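Local coordinates for CRISPR-associated protein CasA/Cse1 (Thermus thermophilus, PDB 4AN8) that forms part of the Cascade ribonucleoprotein complex and probably contributes to CRISPR adaptive immunity against viruses and plasmids, at residues A396-V404 and E419-L427; L322-E333 and P364-P372. One frame throughout, in Å; residues are numbered along the deposited sequence.

In the fold
Helix 372-403 joins the two contacts. Interaction 2 (322-333 with 364-372) fastens the turns that lead into its N-terminus, and interaction 1 (396-404 with 419-427) packs a short helix against its C-terminal end. Their centres are 44 Å apart and their nearest atoms about 27 Å apart, so they do not touch; helix 372-403 runs between them. The centre of interaction 2 lies about 19 Å from the centre of the chain, in the loop that follows strand 354-364; that of interaction 1 lies about 35 Å from it, towards the periphery of the C-terminal helices. Interaction 2 combines two hydrogen bonds with apolar packing, whereas interaction 1 is side-chain packing.

Interaction 1 of 2, residues A396-V404 and E419-L427; sequences AQEVAKAVV and ELTKLANSL
The flat carboxylate of E419 has V404 CG2 close to its plane, on the OE2 side and 4.0 Å from OE2, and not over a face. The stem does the closer touching: E419 CG, anti to the backbone N (chi1 174°), comes within 3.3 Å of V404 CG2, although E419 is poorly ordered and the distance deserves caution. A glutamate suits this place because its methylene groups can cover the valine while the carboxylate stays towards the margin of the contact.

Deeper in, L423 carries the packing. Its CG is also anti to the backbone N (chi1 -169°), which sends L423 CD2 towards the opposing helix, where it presses on V403 CG1 at 3.4 Å, tighter than usual van der Waals contact. V404 CG2 adjoins V403 on the same side of CD2, and A400 CB approaches from a different direction. A400 CB meets A424 CB at 3.9 Å. These two alanines let the backbones come close, A400 CA to A424 CA being 5.3 Å. The axes of segments 396-403 and 419-426 approach to 8.7 Å, at 132°. L427, just past its helix, puts CD1 between A396 and V399, 3.8 Å from V399 CG1. At the exposed margin the aliphatic CG of K401 lies against L420 CD2. L423 O accepts from both L427 N and S426 OG, which ties up the last turn.

Helix 483-499 flanks helix 372-403 through A485, which touches V399, A402 and V403. Helix 453-476 also adjoins the contact, with L476 on V399 and F475 on S426 and L427, and the short helix 417-426 packs against this end of the C-terminal helical bundle.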
ATOM      1  N   ALA A 396     -32.318  -5.356  -3.634  1.00 35.59           N
ATOM      2  CA  ALA A 396     -32.275  -4.041  -4.275  1.00 35.59           C
ATOM      3  C   ALA A 396     -32.669  -4.111  -5.742  1.00 35.59           C
ATOM      4  O   ALA A 396     -33.356  -3.226  -6.248  1.00 35.59           O
ATOM      5  CB  ALA A 396     -30.885  -3.393  -4.125  1.00 42.01           C
ATOM      6  N   GLN A 397     -32.237  -5.163  -6.429  1.00 43.28           N
ATOM      7  CA  GLN A 397     -32.651  -5.388  -7.816  1.00 43.28           C
ATOM      8  C   GLN A 397     -34.170  -5.581  -7.951  1.00 43.28           C
ATOM      9  O   GLN A 397     -34.793  -5.007  -8.849  1.00 43.28           O
ATOM     10  CB  GLN A 397     -31.924  -6.599  -8.402  1.00 47.43           C
ATOM     11  CG  GLN A 397     -30.561  -6.288  -8.965  1.00 47.43           C
ATOM     12  CD  GLN A 397     -29.669  -7.513  -9.033  1.00 47.43           C
ATOM     13  OE1 GLN A 397     -30.104  -8.631  -8.738  1.00 47.43           O
ATOM     14  NE2 GLN A 397     -28.414  -7.311  -9.408  1.00 47.43           N
ATOM     15  N   GLU A 398     -34.759  -6.393  -7.066  1.00 35.10           N
ATOM     16  CA  GLU A 398     -36.199  -6.645  -7.108  1.00 35.10           C
ATOM     17  C   GLU A 398     -37.009  -5.376  -6.749  1.00 35.10           C
ATOM     18  O   GLU A 398     -38.079  -5.130  -7.309  1.00 35.10           O
ATOM     19  CB  GLU A 398     -36.580  -7.816  -6.202  1.00 68.63           C
ATOM     20  CG  GLU A 398     -36.054  -9.163  -6.665  1.00 68.63           C
ATOM     21  CD  GLU A 398     -36.805  -9.717  -7.877  1.00 68.63           C
ATOM     22  OE1 GLU A 398     -36.598  -9.206  -8.999  1.00 68.63           O
ATOM     23  OE2 GLU A 398     -37.598 -10.675  -7.707  1.00 68.63           O
ATOM     24  N   VAL A 399     -36.500  -4.572  -5.822  1.00 36.32           N
ATOM     25  CA  VAL A 399     -37.141  -3.297  -5.539  1.00 36.32           C
ATOM     26  C   VAL A 399     -37.163  -2.433  -6.787  1.00 36.32           C
ATOM     27  O   VAL A 399     -38.229  -1.991  -7.219  1.00 36.32           O
ATOM     28  CB  VAL A 399     -36.477  -2.538  -4.375  1.00 30.20           C
ATOM     29  CG1 VAL A 399     -36.882  -1.060  -4.404  1.00 30.20           C
ATOM     30  CG2 VAL A 399     -36.853  -3.194  -3.052  1.00 30.20           C
ATOM     31  N   ALA A 400     -35.993  -2.216  -7.381  1.00 42.31           N
ATOM     32  CA  ALA A 400     -35.901  -1.387  -8.578  1.00 42.31           C
ATOM     33  C   ALA A 400     -36.872  -1.849  -9.663  1.00 42.31           C
ATOM     34  O   ALA A 400     -37.545  -1.034 -10.282  1.00 42.31           O
ATOM     35  CB  ALA A 400     -34.488  -1.368  -9.109  1.00 30.39           C
ATOM     36  N   LYS A 401     -36.953  -3.154  -9.887  1.00 45.00           N
ATOM     37  CA  LYS A 401     -37.838  -3.688 -10.920  1.00 45.00           C
ATOM     38  C   LYS A 401     -39.315  -3.475 -10.583  1.00 45.00           C
ATOM     39  O   LYS A 401     -40.123  -3.159 -11.463  1.00 45.00           O
ATOM     40  CB  LYS A 401     -37.561  -5.174 -11.161  1.00102.09           C
ATOM     41  CG  LYS A 401     -36.158  -5.456 -11.673  1.00102.09           C
ATOM     42  CD  LYS A 401     -35.868  -6.947 -11.727  1.00102.09           C
ATOM     43  CE  LYS A 401     -36.746  -7.643 -12.754  1.00102.09           C
ATOM     44  NZ  LYS A 401     -36.352  -9.069 -12.950  1.00102.09           N
ATOM     45  N   ALA A 402     -39.664  -3.651  -9.313  1.00 51.77           N
ATOM     46  CA  ALA A 402     -41.033  -3.441  -8.870  1.00 51.77           C
ATOM     47  C   ALA A 402     -41.461  -1.999  -9.122  1.00 51.77           C
ATOM     48  O   ALA A 402     -42.595  -1.733  -9.515  1.00 51.77           O
ATOM     49  CB  ALA A 402     -41.175  -3.787  -7.398  1.00 41.83           C
ATOM     50  N   VAL A 403     -40.542  -1.070  -8.903  1.00 51.78           N
ATOM     51  CA  VAL A 403     -40.830   0.341  -9.097  1.00 51.78           C
ATOM     52  C   VAL A 403     -41.109   0.702 -10.556  1.00 51.78           C
ATOM     53  O   VAL A 403     -42.095   1.362 -10.861  1.00 51.78           O
ATOM     54  CB  VAL A 403     -39.680   1.210  -8.561  1.00 43.87           C
ATOM     55  CG1 VAL A 403     -39.799   2.641  -9.054  1.00 43.87           C
ATOM     56  CG2 VAL A 403     -39.656   1.160  -7.040  1.00 43.87           C
ATOM     57  N   VAL A 404     -40.250   0.253 -11.460  1.00 56.47           N
ATOM     58  CA  VAL A 404     -40.278   0.725 -12.841  1.00 56.47           C
ATOM     59  C   VAL A 404     -41.225  -0.033 -13.782  1.00 56.47           C
ATOM     60  O   VAL A 404     -41.663  -1.151 -13.500  1.00 56.47           O
ATOM     61  CB  VAL A 404     -38.851   0.751 -13.419  1.00 51.16           C
ATOM     62  CG1 VAL A 404     -38.877   0.863 -14.927  1.00 51.16           C
ATOM     63  CG2 VAL A 404     -38.074   1.896 -12.805  1.00 51.16           C
ATOM     64  N   GLU A 419     -33.196   3.228 -16.698  1.00125.50           N
ATOM     65  CA  GLU A 419     -33.990   3.671 -15.560  1.00125.50           C
ATOM     66  C   GLU A 419     -33.722   2.829 -14.312  1.00125.50           C
ATOM     67  O   GLU A 419     -33.450   3.368 -13.239  1.00125.50           O
ATOM     68  CB  GLU A 419     -35.479   3.638 -15.915  1.00143.42           C
ATOM     69  CG  GLU A 419     -36.410   3.939 -14.756  1.00143.42           C
ATOM     70  CD  GLU A 419     -36.273   5.357 -14.240  1.00143.42           C
ATOM     71  OE1 GLU A 419     -35.541   6.151 -14.869  1.00143.42           O
ATOM     72  OE2 GLU A 419     -36.902   5.676 -13.207  1.00143.42           O
ATOM     73  N   LEU A 420     -33.799   1.509 -14.458  1.00 83.82           N
ATOM     74  CA  LEU A 420     -33.531   0.597 -13.352  1.00 83.82           C
ATOM     75  C   LEU A 420     -32.211   0.938 -12.680  1.00 83.82           C
ATOM     76  O   LEU A 420     -32.154   1.148 -11.466  1.00 83.82           O
ATOM     77  CB  LEU A 420     -33.457  -0.849 -13.842  1.00 76.56           C
ATOM     78  CG  LEU A 420     -34.684  -1.511 -14.455  1.00 76.56           C
ATOM     79  CD1 LEU A 420     -34.855  -1.050 -15.887  1.00 76.56           C
ATOM     80  CD2 LEU A 420     -34.523  -3.016 -14.408  1.00 76.56           C
ATOM     81  N   THR A 421     -31.156   0.976 -13.491  1.00154.28           N
ATOM     82  CA  THR A 421     -29.794   1.231 -13.030  1.00154.28           C
ATOM     83  C   THR A 421     -29.715   2.344 -11.991  1.00154.28           C
ATOM     84  O   THR A 421     -29.372   2.098 -10.835  1.00154.28           O
ATOM     85  CB  THR A 421     -28.875   1.598 -14.206  1.00123.44           C
ATOM     86  OG1 THR A 421     -29.405   2.744 -14.884  1.00123.44           O
ATOM     87  CG2 THR A 421     -28.774   0.442 -15.186  1.00123.44           C
ATOM     88  N   LYS A 422     -30.021   3.568 -12.413  1.00125.69           N
ATOM     89  CA  LYS A 422     -30.010   4.711 -11.507  1.00125.69           C
ATOM     90  C   LYS A 422     -30.765   4.390 -10.225  1.00125.69           C
ATOM     91  O   LYS A 422     -30.338   4.755  -9.127  1.00125.69           O
ATOM     92  CB  LYS A 422     -30.640   5.936 -12.173  1.00145.37           C
ATOM     93  CG  LYS A 422     -29.788   6.582 -13.251  1.00145.37           C
ATOM     94  CD  LYS A 422     -30.385   7.917 -13.677  1.00145.37           C
ATOM     95  CE  LYS A 422     -29.454   8.682 -14.604  1.00145.37           C
ATOM     96  NZ  LYS A 422     -29.994  10.029 -14.942  1.00145.37           N
ATOM     97  N   LEU A 423     -31.889   3.699 -10.375  1.00 82.73           N
ATOM     98  CA  LEU A 423     -32.752   3.393  -9.245  1.00 82.73           C
ATOM     99  C   LEU A 423     -32.062   2.480  -8.232  1.00 82.73           C
ATOM    100  O   LEU A 423     -31.881   2.861  -7.078  1.00 82.73           O
ATOM    101  CB  LEU A 423     -34.069   2.784  -9.729  1.00 68.16           C
ATOM    102  CG  LEU A 423     -35.165   2.665  -8.670  1.00 68.16           C
ATOM    103  CD1 LEU A 423     -35.400   3.997  -7.987  1.00 68.16           C
ATOM    104  CD2 LEU A 423     -36.432   2.169  -9.311  1.00 68.16           C
ATOM    105  N   ALA A 424     -31.675   1.281  -8.659  1.00 81.25           N
ATOM    106  CA  ALA A 424     -31.009   0.339  -7.757  1.00 81.25           C
ATOM    107  C   ALA A 424     -29.754   0.960  -7.152  1.00 81.25           C
ATOM    108  O   ALA A 424     -29.477   0.800  -5.962  1.00 81.25           O
ATOM    109  CB  ALA A 424     -30.671  -0.967  -8.478  1.00 50.65           C
ATOM    110  N   ASN A 425     -29.002   1.676  -7.980  1.00 89.84           N
ATOM    111  CA  ASN A 425     -27.795   2.345  -7.523  1.00 89.84           C
ATOM    112  C   ASN A 425     -28.101   3.419  -6.488  1.00 89.84           C
ATOM    113  O   ASN A 425     -27.342   3.598  -5.535  1.00 89.84           O
ATOM    114  CB  ASN A 425     -27.030   2.943  -8.705  1.00110.52           C
ATOM    115  CG  ASN A 425     -26.466   1.881  -9.632  1.00110.52           C
ATOM    116  OD1 ASN A 425     -26.775   0.695  -9.500  1.00110.52           O
ATOM    117  ND2 ASN A 425     -25.635   2.304 -10.579  1.00110.52           N
ATOM    118  N   SER A 426     -29.217   4.125  -6.671  1.00 72.21           N
ATOM    119  CA  SER A 426     -29.581   5.209  -5.764  1.00 72.21           C
ATOM    120  C   SER A 426     -30.114   4.703  -4.422  1.00 72.21           C
ATOM    121  O   SER A 426     -30.070   5.425  -3.423  1.00 72.21           O
ATOM    122  CB  SER A 426     -30.590   6.157  -6.413  1.00 61.00           C
ATOM    123  OG  SER A 426     -31.908   5.645  -6.346  1.00 61.00           O
ATOM    124  N   LEU A 427     -30.607   3.467  -4.394  1.00 48.54           N
ATOM    125  CA  LEU A 427     -31.076   2.879  -3.143  1.00 48.54           C
ATOM    126  C   LEU A 427     -29.898   2.759  -2.191  1.00 48.54           C
ATOM    127  O   LEU A 427     -28.830   2.323  -2.593  1.00 48.54           O
ATOM    128  CB  LEU A 427     -31.704   1.503  -3.394  1.00 50.09           C
ATOM    129  CG  LEU A 427     -32.936   1.443  -4.308  1.00 50.09           C
ATOM    130  CD1 LEU A 427     -33.265  -0.004  -4.655  1.00 50.09           C
ATOM    131  CD2 LEU A 427     -34.138   2.129  -3.663  1.00 50.09           C
TER

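Interaction 2 of 2, residues L322-E333 and P364-P372; sequences LEHAENLQGELE and PLPSGLLTP
L370 N donates to E326 OE2 over 2.8 Å, the shorter of the two hydrogen bonds that join the helix to the turns. The bond is nearly straight (163° at the hydrogen), but the N-H meets the oxygen from above the carboxylate plane, 54° out of it. E326 is modelled in two conformers, and this geometry belongs to one of them. The glutamate chain bends at chi2, which lays the carboxylate over L370, whose CB is 3.5 Å from E326 OE2. A carboxylate suits the place because it offers an acceptor to a turn N-H; the N-H of L369 is also near, but badly angled.

One turn further along the helix, Q329 sends NE2 to L365 O at 3.0 Å. Its CG stands anti to the backbone N (chi1 -178°) and the chain continues extended, so the amide reaches across to the loop. The carbonyl oxygen lies in the plane of that amide, yet the donor stands above the carbonyl plane. L365 meanwhile turns its side chain into the apolar layer: its CD1 lies 3.9 Å from L322 CD1 and 4.1 Å from A325 CB. L370 CD1 rests on E323 CA at 4.0 Å, its side chain crossing that glutamate at about a right angle.

Outside the pair, E449 accepts from both S367 OG and G368 N, and F445 of helix 429-446 backs P366 and L369. G368 O accepts from T371 N and from T371 OG1 (2.8 Å); T371, the N-cap residue, also pairs through OG1 with A374 N in a weak hydrogen bond. The arrangement is a helix face packed on a loop of two overlapping type I beta turns (366-369 and 368-371), which leads into the N-terminus of helix 372-403.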
ATOM      1  N   LEU A 322       3.492  -9.159   6.498  1.00 19.38           N
ATOM      2  CA  LEU A 322       2.421  -9.526   7.443  1.00 19.38           C
ATOM      3  C   LEU A 322       2.718 -10.892   8.081  1.00 19.38           C
ATOM      4  O   LEU A 322       2.531 -11.086   9.274  1.00 19.38           O
ATOM      5  CB  LEU A 322       1.049  -9.528   6.753  1.00 23.30           C
ATOM      6  CG  LEU A 322      -0.160 -10.021   7.580  1.00 23.30           C
ATOM      7  CD1 LEU A 322      -0.292  -9.197   8.850  1.00 23.30           C
ATOM      8  CD2 LEU A 322      -1.464  -9.972   6.793  1.00 23.30           C
ATOM      9  N   GLU A 323       3.222 -11.828   7.295  1.00 24.85           N
ATOM     10  CA  GLU A 323       3.632 -13.112   7.860  1.00 24.85           C
ATOM     11  C   GLU A 323       4.718 -12.900   8.905  1.00 24.85           C
ATOM     12  O   GLU A 323       4.664 -13.470   9.986  1.00 24.85           O
ATOM     13  CB  GLU A 323       4.096 -14.083   6.777  1.00 47.97           C
ATOM     14  CG  GLU A 323       4.321 -15.501   7.277  1.00 47.97           C
ATOM     15  CD  GLU A 323       4.602 -16.500   6.147  1.00 47.97           C
ATOM     16  OE1 GLU A 323       4.855 -16.065   5.002  1.00 47.97           O
ATOM     17  OE2 GLU A 323       4.567 -17.726   6.400  1.00 47.97           O
ATOM     18  N   HIS A 324       5.700 -12.065   8.578  1.00 21.34           N
ATOM     19  CA  HIS A 324       6.832 -11.788   9.477  1.00 21.34           C
ATOM     20  C   HIS A 324       6.379 -11.045  10.747  1.00 21.34           C
ATOM     21  O   HIS A 324       6.747 -11.428  11.854  1.00 21.34           O
ATOM     22  CB  HIS A 324       7.905 -10.997   8.725  1.00 22.28           C
ATOM     23  CG  HIS A 324       8.902 -10.313   9.603  1.00 22.28           C
ATOM     24  ND1 HIS A 324       9.947 -10.976  10.207  1.00 22.28           N
ATOM     25  CD2 HIS A 324       9.033  -9.012   9.958  1.00 22.28           C
ATOM     26  CE1 HIS A 324      10.680 -10.117  10.888  1.00 22.28           C
ATOM     27  NE2 HIS A 324      10.148  -8.915  10.754  1.00 22.28           N
ATOM     28  N   ALA A 325       5.562 -10.005  10.589  1.00 22.61           N
ATOM     29  CA  ALA A 325       5.060  -9.262  11.741  1.00 22.61           C
ATOM     30  C   ALA A 325       4.262 -10.187  12.672  1.00 22.61           C
ATOM     31  O   ALA A 325       4.453 -10.175  13.891  1.00 22.61           O
ATOM     32  CB  ALA A 325       4.200  -8.079  11.298  1.00 16.69           C
ATOM     33  N   GLU A 326       3.387 -10.991  12.088  1.00 32.37           N
ATOM     34  CA  GLU A 326       2.585 -11.936  12.862  0.50 32.37           C
ATOM     35  C   GLU A 326       3.488 -12.849  13.701  1.00 32.37           C
ATOM     36  O   GLU A 326       3.294 -12.982  14.911  1.00 32.37           O
ATOM     37  CB  GLU A 326       1.682 -12.750  11.934  0.50 39.46           C
ATOM     38  CG  GLU A 326       0.405 -13.260  12.580  0.50 39.46           C
ATOM     39  CD  GLU A 326       0.506 -14.703  13.061  0.50 39.46           C
ATOM     40  OE1 GLU A 326       1.590 -15.318  12.936  0.50 39.46           O
ATOM     41  OE2 GLU A 326      -0.513 -15.224  13.557  0.50 39.46           O
ATOM     42  N   ASN A 327       4.484 -13.462  13.067  1.00 36.43           N
ATOM     43  CA  ASN A 327       5.428 -14.324  13.770  1.00 36.43           C
ATOM     44  C   ASN A 327       6.177 -13.565  14.879  1.00 36.43           C
ATOM     45  O   ASN A 327       6.219 -14.001  16.035  1.00 36.43           O
ATOM     46  CB  ASN A 327       6.396 -14.955  12.771  1.00 40.52           C
ATOM     47  CG  ASN A 327       7.398 -15.882  13.425  1.00 40.52           C
ATOM     48  OD1 ASN A 327       8.606 -15.636  13.376  1.00 40.52           O
ATOM     49  ND2 ASN A 327       6.904 -16.967  14.037  1.00 40.52           N
ATOM     50  N   LEU A 328       6.743 -12.417  14.534  1.00 29.55           N
ATOM     51  CA  LEU A 328       7.359 -11.575  15.537  1.00 29.55           C
ATOM     52  C   LEU A 328       6.401 -11.278  16.702  1.00 29.55           C
ATOM     53  O   LEU A 328       6.807 -11.258  17.866  1.00 29.55           O
ATOM     54  CB  LEU A 328       7.846 -10.264  14.916  1.00 39.13           C
ATOM     55  CG  LEU A 328       9.058  -9.646  15.601  1.00 39.13           C
ATOM     56  CD1 LEU A 328      10.255 -10.614  15.515  1.00 39.13           C
ATOM     57  CD2 LEU A 328       9.416  -8.284  14.979  1.00 39.13           C
ATOM     58  N   GLN A 329       5.134 -11.032  16.398  1.00 33.45           N
ATOM     59  CA  GLN A 329       4.209 -10.663  17.461  1.00 33.45           C
ATOM     60  C   GLN A 329       4.018 -11.815  18.448  1.00 33.45           C
ATOM     61  O   GLN A 329       3.889 -11.599  19.654  1.00 33.45           O
ATOM     62  CB  GLN A 329       2.870 -10.197  16.897  1.00 34.60           C
ATOM     63  CG  GLN A 329       1.891  -9.751  17.981  1.00 34.60           C
ATOM     64  CD  GLN A 329       0.669  -9.049  17.410  1.00 34.60           C
ATOM     65  OE1 GLN A 329       0.363  -7.926  17.792  1.00 34.60           O
ATOM     66  NE2 GLN A 329      -0.020  -9.699  16.477  1.00 34.60           N
ATOM     67  N   GLY A 330       4.005 -13.038  17.928  1.00 42.01           N
ATOM     68  CA  GLY A 330       3.944 -14.224  18.765  1.00 42.01           C
ATOM     69  C   GLY A 330       5.159 -14.366  19.672  1.00 42.01           C
ATOM     70  O   GLY A 330       5.021 -14.588  20.872  1.00 42.01           O
ATOM     71  N   GLU A 331       6.348 -14.220  19.097  1.00 42.41           N
ATOM     72  CA  GLU A 331       7.596 -14.325  19.854  1.00 42.41           C
ATOM     73  C   GLU A 331       7.744 -13.223  20.920  1.00 42.41           C
ATOM     74  O   GLU A 331       8.348 -13.438  21.974  1.00 42.41           O
ATOM     75  CB  GLU A 331       8.800 -14.349  18.908  1.00 58.95           C
ATOM     76  CG  GLU A 331       8.775 -15.502  17.904  1.00 58.95           C
ATOM     77  CD  GLU A 331       8.990 -16.867  18.554  1.00 58.95           C
ATOM     78  OE1 GLU A 331      10.047 -17.058  19.196  1.00 58.95           O
ATOM     79  OE2 GLU A 331       8.111 -17.752  18.425  1.00 58.95           O
ATOM     80  N   LEU A 332       7.188 -12.047  20.657  1.00 53.31           N
ATOM     81  CA  LEU A 332       7.231 -10.991  21.648  1.00 53.31           C
ATOM     82  C   LEU A 332       6.277 -11.346  22.778  1.00 53.31           C
ATOM     83  O   LEU A 332       6.484 -10.950  23.926  1.00 53.31           O
ATOM     84  CB  LEU A 332       6.848  -9.644  21.041  1.00 37.64           C
ATOM     85  CG  LEU A 332       7.766  -9.018  19.993  1.00 37.64           C
ATOM     86  CD1 LEU A 332       6.972  -7.987  19.190  1.00 37.64           C
ATOM     87  CD2 LEU A 332       9.001  -8.399  20.631  1.00 37.64           C
ATOM     88  N   GLU A 333       5.230 -12.095  22.449  1.00 62.89           N
ATOM     89  CA  GLU A 333       4.242 -12.507  23.441  1.00 62.89           C
ATOM     90  C   GLU A 333       4.786 -13.565  24.391  1.00 62.89           C
ATOM     91  O   GLU A 333       4.447 -13.577  25.571  1.00 62.89           O
ATOM     92  CB  GLU A 333       2.969 -13.017  22.758  1.00 92.83           C
ATOM     93  CG  GLU A 333       1.804 -12.049  22.825  1.00 92.83           C
ATOM     94  CD  GLU A 333       0.662 -12.444  21.913  1.00 92.83           C
ATOM     95  OE1 GLU A 333       0.385 -13.654  21.780  1.00 92.83           O
ATOM     96  OE2 GLU A 333       0.046 -11.535  21.322  1.00 92.83           O
ATOM     97  N   PRO A 364      -6.462  -3.516  12.995  1.00 27.73           N
ATOM     98  CA  PRO A 364      -5.690  -4.193  14.037  1.00 27.73           C
ATOM     99  C   PRO A 364      -4.882  -5.308  13.396  1.00 27.73           C
ATOM    100  O   PRO A 364      -5.176  -5.715  12.265  1.00 27.73           O
ATOM    101  CB  PRO A 364      -6.762  -4.754  14.986  1.00 29.72           C
ATOM    102  CG  PRO A 364      -8.057  -4.611  14.281  1.00 29.72           C
ATOM    103  CD  PRO A 364      -7.910  -3.525  13.255  1.00 29.72           C
ATOM    104  N   LEU A 365      -3.847  -5.762  14.089  1.00 28.69           N
ATOM    105  CA  LEU A 365      -3.080  -6.918  13.659  1.00 28.69           C
ATOM    106  C   LEU A 365      -3.160  -7.949  14.779  1.00 28.69           C
ATOM    107  O   LEU A 365      -2.337  -7.958  15.694  1.00 28.69           O
ATOM    108  CB  LEU A 365      -1.629  -6.535  13.381  1.00 33.84           C
ATOM    109  CG  LEU A 365      -0.936  -7.428  12.369  1.00 33.84           C
ATOM    110  CD1 LEU A 365       0.304  -6.762  11.816  1.00 33.84           C
ATOM    111  CD2 LEU A 365      -0.593  -8.769  13.009  1.00 33.84           C
ATOM    112  N   PRO A 366      -4.175  -8.808  14.718  1.00 36.78           N
ATOM    113  CA  PRO A 366      -4.533  -9.755  15.790  1.00 36.78           C
ATOM    114  C   PRO A 366      -3.399 -10.741  16.053  1.00 36.78           C
ATOM    115  O   PRO A 366      -2.800 -11.213  15.101  1.00 36.78           O
ATOM    116  CB  PRO A 366      -5.747 -10.488  15.215  1.00 28.18           C
ATOM    117  CG  PRO A 366      -6.248  -9.583  14.074  1.00 28.18           C
ATOM    118  CD  PRO A 366      -5.014  -8.956  13.518  1.00 28.18           C
ATOM    119  N   SER A 367      -3.129 -11.068  17.310  1.00 87.36           N
ATOM    120  CA  SER A 367      -1.961 -11.880  17.648  1.00 87.36           C
ATOM    121  C   SER A 367      -1.928 -13.267  16.991  1.00 87.36           C
ATOM    122  O   SER A 367      -0.865 -13.736  16.582  1.00 87.36           O
ATOM    123  CB  SER A 367      -1.817 -12.003  19.166  1.00 73.82           C
ATOM    124  OG  SER A 367      -3.036 -12.410  19.761  1.00 73.82           O
ATOM    125  N   GLY A 368      -3.079 -13.921  16.890  1.00 40.62           N
ATOM    126  CA  GLY A 368      -3.111 -15.277  16.367  1.00 40.62           C
ATOM    127  C   GLY A 368      -3.700 -15.370  14.972  1.00 40.62           C
ATOM    128  O   GLY A 368      -4.274 -16.393  14.599  1.00 40.62           O
ATOM    129  N   LEU A 369      -3.530 -14.306  14.193  1.00 33.45           N
ATOM    130  CA  LEU A 369      -4.212 -14.182  12.913  1.00 33.45           C
ATOM    131  C   LEU A 369      -3.936 -15.387  12.017  1.00 33.45           C
ATOM    132  O   LEU A 369      -4.855 -15.929  11.400  1.00 33.45           O
ATOM    133  CB  LEU A 369      -3.844 -12.860  12.215  1.00 33.00           C
ATOM    134  CG  LEU A 369      -4.377 -12.724  10.785  1.00 33.00           C
ATOM    135  CD1 LEU A 369      -5.895 -12.663  10.824  1.00 33.00           C
ATOM    136  CD2 LEU A 369      -3.795 -11.521  10.052  1.00 33.00           C
ATOM    137  N   LEU A 370      -2.688 -15.839  11.966  1.00 37.74           N
ATOM    138  CA  LEU A 370      -2.336 -16.903  11.023  1.00 37.74           C
ATOM    139  C   LEU A 370      -2.372 -18.327  11.594  1.00 37.74           C
ATOM    140  O   LEU A 370      -1.638 -19.201  11.144  1.00 37.74           O
ATOM    141  CB  LEU A 370      -0.989 -16.618  10.344  1.00 32.32           C
ATOM    142  CG  LEU A 370      -0.934 -15.414   9.390  1.00 32.32           C
ATOM    143  CD1 LEU A 370       0.404 -15.329   8.680  1.00 32.32           C
ATOM    144  CD2 LEU A 370      -2.050 -15.458   8.363  1.00 32.32           C
ATOM    145  N   THR A 371      -3.234 -18.559  12.579  1.00 38.50           N
ATOM    146  CA  THR A 371      -3.499 -19.916  13.074  1.00 38.50           C
ATOM    147  C   THR A 371      -4.737 -20.477  12.362  1.00 38.50           C
ATOM    148  O   THR A 371      -5.553 -19.710  11.855  1.00 38.50           O
ATOM    149  CB  THR A 371      -3.747 -19.910  14.597  1.00 35.33           C
ATOM    150  OG1 THR A 371      -4.902 -19.117  14.886  1.00 35.33           O
ATOM    151  CG2 THR A 371      -2.546 -19.310  15.337  1.00 35.33           C
ATOM    152  N   PRO A 372      -4.881 -21.817  12.317  1.00 36.49           N
ATOM    153  CA  PRO A 372      -6.020 -22.472  11.646  1.00 36.49           C
ATOM    154  C   PRO A 372      -7.384 -22.034  12.175  1.00 36.49           C
ATOM    155  O   PRO A 372      -8.327 -21.887  11.407  1.00 36.49           O
ATOM    156  CB  PRO A 372      -5.797 -23.960  11.951  1.00 36.82           C
ATOM    157  CG  PRO A 372      -4.321 -24.087  12.116  1.00 36.82           C
ATOM    158  CD  PRO A 372      -3.885 -22.801  12.788  1.00 36.82           C
TER